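Long-range contact in aminoglycoside 3'-phosphotransferase AphA1-IAB (Acinetobacter baumannii, PDB 4FEU), which transfers the ATP gamma-phosphate to the 3'-hydroxyl of kanamycin and related aminoglycosides, thereby conferring antibiotic resistance: residues A[82-87]-A[98-103]. Numbering follows the deposited sequence.
Sequences LPTIKH and LTTAIP. With 537 (2,6-dihydroanthra/1,9-cd/pyrazol-6-one), chain H.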
loop_
_atom_site.group_PDB
_atom_site.type_symbol
_atom_site.label_atom_id
_atom_site.label_comp_id
_atom_site.label_asym_id
_atom_site.label_seq_id
_atom_site.Cartn_x
_atom_site.Cartn_y
_atom_site.Cartn_z
ATOM N N LEU A 82 10.101 -5.754 -6.418
ATOM C CA LEU A 82 9.489 -4.437 -6.600
ATOM C C LEU A 82 9.833 -3.804 -7.963
ATOM O O LEU A 82 10.793 -4.240 -8.620
ATOM C CB LEU A 82 10.005 -3.475 -5.496
ATOM C CG LEU A 82 9.981 -3.859 -4.013
ATOM C CD1 LEU A 82 10.502 -2.713 -3.206
ATOM C CD2 LEU A 82 8.593 -4.152 -3.535
ATOM N N PRO A 83 9.144 -2.707 -8.367
ATOM C CA PRO A 83 9.562 -2.005 -9.598
ATOM C C PRO A 83 10.974 -1.416 -9.394
ATOM O O PRO A 83 11.284 -0.961 -8.283
ATOM C CB PRO A 83 8.511 -0.893 -9.739
ATOM C CG PRO A 83 7.309 -1.375 -8.938
ATOM C CD PRO A 83 7.967 -2.047 -7.751
ATOM N N THR A 84 11.806 -1.447 -10.452
ATOM C CA THR A 84 13.193 -0.953 -10.494
ATOM C C THR A 84 13.221 0.574 -10.724
ATOM O O THR A 84 12.493 1.051 -11.590
ATOM C CB THR A 84 13.943 -1.692 -11.647
ATOM O OG1 THR A 84 13.986 -3.092 -11.374
ATOM C CG2 THR A 84 15.367 -1.167 -11.893
ATOM N N ILE A 85 14.087 1.328 -9.993
ATOM C CA ILE A 85 14.253 2.781 -10.202
ATOM C C ILE A 85 15.179 3.031 -11.418
ATOM O O ILE A 85 16.377 2.765 -11.360
ATOM C CB ILE A 85 14.780 3.506 -8.924
ATOM C CG1 ILE A 85 13.789 3.355 -7.756
ATOM C CG2 ILE A 85 15.116 4.997 -9.199
ATOM C CD1 ILE A 85 14.432 3.482 -6.357
ATOM N N LYS A 86 14.614 3.535 -12.503
ATOM C CA LYS A 86 15.342 3.879 -13.714
ATOM C C LYS A 86 15.942 5.293 -13.566
ATOM O O LYS A 86 17.108 5.516 -13.869
ATOM C CB LYS A 86 14.393 3.841 -14.912
ATOM C CG LYS A 86 14.400 2.540 -15.682
ATOM C CD LYS A 86 13.884 2.777 -17.093
ATOM C CE LYS A 86 14.975 2.791 -18.146
ATOM N NZ LYS A 86 15.080 1.482 -18.851
ATOM N N HIS A 87 15.147 6.237 -13.085
ATOM C CA HIS A 87 15.571 7.623 -12.929
ATOM C C HIS A 87 14.721 8.304 -11.855
ATOM O O HIS A 87 13.520 8.064 -11.763
ATOM C CB HIS A 87 15.372 8.365 -14.266
ATOM C CG HIS A 87 16.480 9.303 -14.637
ATOM N ND1 HIS A 87 16.767 10.429 -13.876
ATOM C CD2 HIS A 87 17.280 9.297 -15.728
ATOM C CE1 HIS A 87 17.751 11.044 -14.507
ATOM N NE2 HIS A 87 18.093 10.404 -15.625
ATOM N N LEU A 98 10.717 7.620 -12.157
ATOM C CA LEU A 98 10.618 6.728 -13.310
ATOM C C LEU A 98 11.012 5.311 -12.914
ATOM O O LEU A 98 12.139 5.090 -12.444
ATOM C CB LEU A 98 11.495 7.228 -14.472
ATOM C CG LEU A 98 11.350 6.444 -15.778
ATOM C CD1 LEU A 98 9.927 6.540 -16.331
ATOM C CD2 LEU A 98 12.433 6.851 -16.798
ATOM N N THR A 99 10.075 4.358 -13.083
ATOM C CA THR A 99 10.296 2.967 -12.688
ATOM C C THR A 99 9.828 2.014 -13.756
ATOM O O THR A 99 9.052 2.408 -14.610
ATOM C CB THR A 99 9.535 2.644 -11.358
ATOM O OG1 THR A 99 8.126 2.719 -11.585
ATOM C CG2 THR A 99 9.954 3.537 -10.171
ATOM N N THR A 100 10.246 0.748 -13.690
ATOM C CA THR A 100 9.739 -0.269 -14.606
ATOM C C THR A 100 8.386 -0.764 -14.042
ATOM O O THR A 100 8.144 -0.650 -12.845
ATOM C CB THR A 100 10.681 -1.459 -14.663
ATOM O OG1 THR A 100 10.729 -2.063 -13.363
ATOM C CG2 THR A 100 12.058 -1.099 -15.193
ATOM N N ALA A 101 7.520 -1.328 -14.892
ATOM C CA ALA A 101 6.264 -1.878 -14.428
ATOM C C ALA A 101 6.438 -3.342 -14.004
ATOM O O ALA A 101 7.316 -4.041 -14.508
ATOM C CB ALA A 101 5.243 -1.799 -15.540
ATOM N N ILE A 102 5.573 -3.810 -13.105
ATOM C CA ILE A 102 5.516 -5.207 -12.705
ATOM C C ILE A 102 4.452 -5.790 -13.628
ATOM O O ILE A 102 3.317 -5.307 -13.624
ATOM C CB ILE A 102 5.185 -5.424 -11.208
ATOM C CG1 ILE A 102 6.302 -4.860 -10.291
ATOM C CG2 ILE A 102 4.977 -6.931 -10.947
ATOM C CD1 ILE A 102 6.043 -5.103 -8.753
ATOM N N PRO A 103 4.814 -6.755 -14.503
ATOM C CA PRO A 103 3.811 -7.292 -15.456
ATOM C C PRO A 103 2.654 -8.041 -14.789
ATOM O O PRO A 103 2.835 -8.626 -13.735
ATOM C CB PRO A 103 4.641 -8.210 -16.362
ATOM C CG PRO A 103 5.806 -8.626 -15.515
ATOM C CD PRO A 103 6.131 -7.418 -14.668
HETATM C C1 537 H . 5.353 1.246 -10.691
HETATM C C2 537 H . 4.748 0.058 -11.100
HETATM C C3 537 H . 3.360 -0.004 -11.179
HETATM C C4 537 H . 2.587 1.151 -10.895
HETATM C C5 537 H . 3.202 2.315 -10.418
HETATM C C6 537 H . 4.589 2.362 -10.332
HETATM C C11 537 H . 1.351 -1.143 -11.722
HETATM C C12 537 H . 0.916 -2.354 -12.194
HETATM C C13 537 H . -0.466 -2.549 -12.329
HETATM C C14 537 H . -1.321 -1.479 -12.006
HETATM C C15 537 H . -0.823 -0.242 -11.543
HETATM C C16 537 H . 0.556 -0.045 -11.453
HETATM C C20 537 H . 1.190 1.142 -11.053
HETATM C C21 537 H . 2.719 -1.171 -11.623
HETATM O O22 537 H . 0.544 2.148 -10.744
HETATM N N23 537 H . 3.051 -2.404 -12.035
HETATM N N24 537 H . 2.039 -3.063 -12.380
#
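P83 wedges its ring between T100, I102 and the bound anthrapyrazolone, and its three side-chain carbons lean mainly on different partners. CB presses on the carbonyl oxygen of T100, with P83 CB 3.1 Å from T100 O; CG reaches the ligand, P83 CG lying 3.6 Å from its C2; CD meets the end of I102, with P83 CD 3.7 Å from I102 CD1. A compact, rigid ring suits this buried corner, being apolar and having no N-H to satisfy. I102 can reach it because CG1 lies beside the backbone N and the chain then runs extended (chi2 -178°), while its backbone grips the ligand twice: I102 N donates to N23 at 3.1 Å, and N24 donates to I102 O. The segments take in parts of strands 85-90 and 94-100, the loop leading into the first and the linker leaving the second; that linker is the hinge of the kinase-like fold of aminoglycoside phosphotransferases, where kinases hold adenine, and the planar ligand probably mimics that base. T99 adds its hydroxyl at the ligand's rim, OG1 3.3 Å from C1. Next to it, T100 turns OG1 between its own N and carbonyl carbon (chi1 63°), where it accepts the N-H of T84 at 162°; threonine thus supplies a side-chain acceptor just where the strand pairing gives way to loop. In return, T100 N donates to T84 O within the carbonyl plane. Further along, a classic beta bulge sets K86 and H87 both against L98: their two N-H groups approach L98 O from one face of its plane, with K86 N the nearer at 2.9 Å. L98 N returns a bond to H87 O, while the CD2 methyl of L98 lies against the CB atoms of K86 and H87; leucine suits this buried place because its branched apolar side chain can touch these hairpin partners as well as L24 and L55.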